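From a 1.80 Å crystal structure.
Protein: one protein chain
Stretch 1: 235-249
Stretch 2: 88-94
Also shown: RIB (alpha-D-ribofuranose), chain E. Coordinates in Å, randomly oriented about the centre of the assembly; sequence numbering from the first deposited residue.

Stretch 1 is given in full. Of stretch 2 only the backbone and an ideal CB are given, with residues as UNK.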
# COMPACT_ATOMS: atom_id res chain seq x y z
N GLN A 235 -12.69 3.26 -8.69
CA GLN A 235 -13.59 3.19 -9.83
C GLN A 235 -12.87 2.85 -11.12
O GLN A 235 -13.43 2.18 -11.97
CB GLN A 235 -14.32 4.51 -10.00
CG GLN A 235 -15.36 4.50 -11.13
CD GLN A 235 -15.85 5.90 -11.45
OE1 GLN A 235 -15.63 6.84 -10.70
NE2 GLN A 235 -16.53 6.03 -12.56
N LEU A 236 -11.64 3.32 -11.27
CA LEU A 236 -10.82 2.90 -12.41
C LEU A 236 -10.61 1.38 -12.41
O LEU A 236 -10.75 0.75 -13.47
CB LEU A 236 -9.46 3.62 -12.36
CG LEU A 236 -8.43 3.28 -13.41
CD1 LEU A 236 -8.95 3.50 -14.81
CD2 LEU A 236 -7.17 4.10 -13.09
N GLY A 237 -10.33 0.79 -11.24
CA GLY A 237 -10.14 -0.63 -11.13
C GLY A 237 -11.44 -1.40 -11.40
O GLY A 237 -11.43 -2.42 -12.08
N GLN A 238 -12.55 -0.91 -10.87
CA GLN A 238 -13.83 -1.55 -11.16
C GLN A 238 -14.18 -1.52 -12.66
O GLN A 238 -14.60 -2.54 -13.25
CB GLN A 238 -14.95 -0.90 -10.36
CG GLN A 238 -14.86 -1.21 -8.87
CD GLN A 238 -16.18 -0.89 -8.18
OE1 GLN A 238 -16.77 0.15 -8.43
NE2 GLN A 238 -16.66 -1.81 -7.36
N THR A 239 -14.03 -0.37 -13.27
CA THR A 239 -14.38 -0.19 -14.66
C THR A 239 -13.49 -1.03 -15.59
O THR A 239 -13.95 -1.64 -16.56
CB THR A 239 -14.25 1.28 -15.08
OG1 THR A 239 -15.00 2.14 -14.21
CG2 THR A 239 -14.77 1.47 -16.51
N THR A 240 -12.20 -1.05 -15.26
CA THR A 240 -11.23 -1.86 -16.00
C THR A 240 -11.57 -3.36 -15.99
O THR A 240 -11.56 -4.00 -17.04
CB THR A 240 -9.80 -1.57 -15.44
OG1 THR A 240 -9.47 -0.19 -15.69
CG2 THR A 240 -8.78 -2.44 -16.09
N ALA A 241 -11.88 -3.90 -14.82
CA ALA A 241 -12.25 -5.32 -14.70
C ALA A 241 -13.56 -5.58 -15.42
O ALA A 241 -13.75 -6.63 -16.03
CB ALA A 241 -12.37 -5.72 -13.24
N THR A 242 -14.47 -4.62 -15.32
CA THR A 242 -15.82 -4.83 -15.84
C THR A 242 -15.72 -4.95 -17.33
O THR A 242 -16.27 -5.88 -17.91
CB THR A 242 -16.77 -3.70 -15.43
OG1 THR A 242 -16.90 -3.71 -13.99
CG2 THR A 242 -18.17 -3.90 -16.03
N LEU A 243 -14.99 -4.03 -17.94
CA LEU A 243 -14.80 -4.07 -19.39
C LEU A 243 -14.06 -5.29 -19.85
O LEU A 243 -14.38 -5.83 -20.91
CB LEU A 243 -14.10 -2.81 -19.87
CG LEU A 243 -14.95 -1.55 -19.90
CD1 LEU A 243 -14.11 -0.46 -20.51
CD2 LEU A 243 -16.24 -1.72 -20.68
N LEU A 244 -13.12 -5.80 -19.06
CA LEU A 244 -12.39 -6.99 -19.47
C LEU A 244 -13.29 -8.20 -19.40
O LEU A 244 -13.29 -9.03 -20.30
CB LEU A 244 -11.13 -7.22 -18.63
CG LEU A 244 -10.30 -8.47 -18.93
CD1 LEU A 244 -9.79 -8.47 -20.37
CD2 LEU A 244 -9.13 -8.54 -17.96
N LEU A 245 -14.05 -8.33 -18.32
CA LEU A 245 -14.95 -9.48 -18.21
C LEU A 245 -16.03 -9.47 -19.31
O LEU A 245 -16.52 -10.55 -19.71
CB LEU A 245 -15.58 -9.53 -16.82
CG LEU A 245 -14.66 -10.10 -15.73
CD1 LEU A 245 -15.39 -10.09 -14.40
CD2 LEU A 245 -14.19 -11.51 -16.05
N GLU A 246 -16.37 -8.28 -19.80
CA GLU A 246 -17.30 -8.16 -20.91
C GLU A 246 -16.73 -8.74 -22.19
O GLU A 246 -17.48 -9.31 -22.98
CB GLU A 246 -17.67 -6.71 -21.18
CG GLU A 246 -18.85 -6.17 -20.39
CD GLU A 246 -19.05 -4.67 -20.55
OE1 GLU A 246 -18.40 -4.04 -21.42
OE2 GLU A 246 -19.84 -4.09 -19.77
N ARG A 247 -15.43 -8.57 -22.41
CA ARG A 247 -14.82 -9.13 -23.61
C ARG A 247 -14.66 -10.64 -23.45
O ARG A 247 -14.85 -11.40 -24.39
CB ARG A 247 -13.50 -8.42 -23.93
CG ARG A 247 -12.82 -8.92 -25.19
CD ARG A 247 -11.70 -7.98 -25.64
NE ARG A 247 -12.18 -6.61 -25.89
CZ ARG A 247 -12.86 -6.21 -26.97
NH1 ARG A 247 -13.17 -7.08 -27.93
NH2 ARG A 247 -13.25 -4.95 -27.09
N ILE A 248 -14.36 -11.08 -22.26
CA ILE A 248 -14.22 -12.51 -22.00
C ILE A 248 -15.55 -13.18 -22.34
O ILE A 248 -15.55 -14.25 -22.91
CB ILE A 248 -13.76 -12.79 -20.56
CG1 ILE A 248 -12.26 -12.49 -20.43
CG2 ILE A 248 -14.01 -14.24 -20.18
CD1 ILE A 248 -11.77 -12.44 -19.01
N HIS A 249 -16.66 -12.53 -22.04
CA HIS A 249 -17.97 -13.13 -22.24
C HIS A 249 -18.50 -12.93 -23.66
O HIS A 249 -19.28 -13.75 -24.13
CB HIS A 249 -18.97 -12.63 -21.20
CG HIS A 249 -18.67 -13.11 -19.82
ND1 HIS A 249 -18.86 -12.33 -18.70
CD2 HIS A 249 -18.15 -14.28 -19.37
CE1 HIS A 249 -18.48 -13.00 -17.63
NE2 HIS A 249 -18.05 -14.19 -18.01
N UNK A 88 -6.31 -13.72 -26.71
CA UNK A 88 -6.50 -13.59 -25.27
C UNK A 88 -6.81 -12.13 -25.05
O UNK A 88 -6.04 -11.26 -25.41
CB UNK A 88 -5.28 -14.05 -24.47
N UNK A 89 -8.00 -11.86 -24.51
CA UNK A 89 -8.41 -10.48 -24.35
C UNK A 89 -7.59 -9.77 -23.26
O UNK A 89 -7.10 -10.41 -22.33
CB UNK A 89 -9.90 -10.42 -24.02
N UNK A 90 -7.42 -8.48 -23.45
CA UNK A 90 -6.72 -7.63 -22.50
C UNK A 90 -7.24 -6.19 -22.52
O UNK A 90 -8.02 -5.78 -23.37
CB UNK A 90 -5.22 -7.65 -22.80
N UNK A 91 -6.80 -5.42 -21.53
CA UNK A 91 -7.18 -4.04 -21.40
C UNK A 91 -5.97 -3.30 -20.79
O UNK A 91 -5.25 -3.88 -19.99
CB UNK A 91 -8.44 -3.89 -20.55
N UNK A 92 -5.74 -2.09 -21.26
CA UNK A 92 -4.62 -1.25 -20.83
C UNK A 92 -5.10 0.02 -20.10
O UNK A 92 -6.21 0.51 -20.28
CB UNK A 92 -3.77 -0.86 -22.04
N UNK A 93 -4.23 0.54 -19.27
CA UNK A 93 -4.52 1.71 -18.53
C UNK A 93 -3.23 2.22 -17.93
O UNK A 93 -2.17 1.57 -17.97
CB UNK A 93 -5.58 1.44 -17.46
N UNK A 94 -3.37 3.42 -17.40
CA UNK A 94 -2.36 4.06 -16.57
C UNK A 94 -1.05 4.24 -17.35
O UNK A 94 -1.06 4.94 -18.38
CB UNK A 94 -2.12 3.24 -15.30
O5 RIB E . 0.93 7.61 -8.05
C5 RIB E . 1.35 6.59 -8.94
C4 RIB E . 1.30 7.20 -10.27
O4 RIB E . 1.83 6.36 -11.33
C3 RIB E . -0.19 7.44 -10.30
O3 RIB E . -0.28 8.86 -10.40
C2 RIB E . -0.60 6.58 -11.50
O2 RIB E . -1.44 7.27 -12.39
C1 RIB E . 0.69 5.99 -12.11
O1 RIB E . 0.77 6.22 -13.51

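Strand 90-93 runs nearly antiparallel to helix 235-249, at 158° between their N-to-C directions, and the two axes come within 8.2 Å. No hydrogen bond joins the two, so the fit depends on side-chain packing.

At position 88 the ideal CB has nothing of the helix within 5.5 Å, and phi/psi of -96/119 suits almost any residue; the helix gives no basis for choice. The residue is Ile88, which does not touch the helix.

Position 89 points its CB toward the helix and lies close to it: the ideal CB is 3.4 Å from Arg247 CD, with Leu244 CD1 and Ile248 CG1 also near. Phi/psi of -70/150 is compatible with proline, and the tight surroundings favour a compact apolar group such as alanine, valine or proline. Pro89 is found there. Its CB lies 3.6 Å from Arg247 CG, against the aliphatic part of the arginine, and its CG lies 3.7 Å from Ile248 CG1.

From position 90 the chain is extended and directions alternate. Here the CB points away, so the helix places little restriction on the side chain; what it does approach is the backbone. The residue is Phe90, whose CA is 3.8 Å from Leu244 CD1.

Position 91 turns back toward the helix, with its ideal CB 4.7 Å from both Leu244 CB and Thr240 O. The space between Thr240, Leu243 and Leu244 is lined largely by carbon and has room for several atoms beyond CB; isoleucine, leucine, valine or methionine would suit. Ile91 has the most area covered by the helix of any residue in the segment. Its CG2 packs 3.7 Å from Thr240 CG2 and 4.0 Å from Leu244 CB, while its CD1 reaches Leu243 CB at 3.7 Å.

Position 92 points away again and could hold many residues as far as the helix is concerned; it is Val92.

At position 93 the CB faces the helix, 4.6 Å from Thr240 OG1 and 4.8 Å from Leu236 CD1. Because Thr240 OG1 already donates to Leu236 O at 2.7 Å, a polar partner is not required, and a medium or large aliphatic group suits. Leu93 places its CD1 3.9 Å from Leu236 CG and 3.8 Å from Thr240 OG1.

Position 94 has positive phi (60/-121), readily adopted by glycine, and its CB points sideways. The nearby ribofuranose, rich in hydroxyls, suits a polar side chain that can donate or accept. Asp94 serves as an acceptor: its OD1 accepts a hydrogen bond from RIB O2 at 2.6 Å.

Stretch 2, residues 88-94: IPFIVLD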
# COMPACT_ATOMS: atom_id res chain seq x y z
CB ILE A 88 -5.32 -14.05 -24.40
CG1 ILE A 88 -5.07 -15.54 -24.63
CG2 ILE A 88 -5.66 -13.84 -22.93
CD1 ILE A 88 -4.05 -16.16 -23.70
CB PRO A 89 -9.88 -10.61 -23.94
CG PRO A 89 -9.94 -11.91 -23.23
CD PRO A 89 -8.98 -12.80 -23.96
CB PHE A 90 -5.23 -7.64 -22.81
CG PHE A 90 -4.86 -6.94 -24.10
CD1 PHE A 90 -4.88 -7.62 -25.30
CD2 PHE A 90 -4.54 -5.61 -24.11
CE1 PHE A 90 -4.57 -6.97 -26.49
CE2 PHE A 90 -4.23 -4.95 -25.28
CZ PHE A 90 -4.24 -5.63 -26.49
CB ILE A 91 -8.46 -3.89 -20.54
CG1 ILE A 91 -8.94 -2.44 -20.51
CG2 ILE A 91 -8.27 -4.46 -19.14
CD1 ILE A 91 -10.42 -2.34 -20.17
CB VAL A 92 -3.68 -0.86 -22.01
CG1 VAL A 92 -3.28 -2.08 -22.82
CG2 VAL A 92 -4.25 0.25 -22.89
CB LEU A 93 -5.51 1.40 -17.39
CG LEU A 93 -5.01 0.53 -16.25
CD1 LEU A 93 -5.90 0.74 -15.01
CD2 LEU A 93 -4.90 -0.93 -16.63
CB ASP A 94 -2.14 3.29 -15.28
CG ASP A 94 -1.60 4.22 -14.17
OD1 ASP A 94 -2.26 5.24 -13.88
OD2 ASP A 94 -0.50 3.97 -13.67
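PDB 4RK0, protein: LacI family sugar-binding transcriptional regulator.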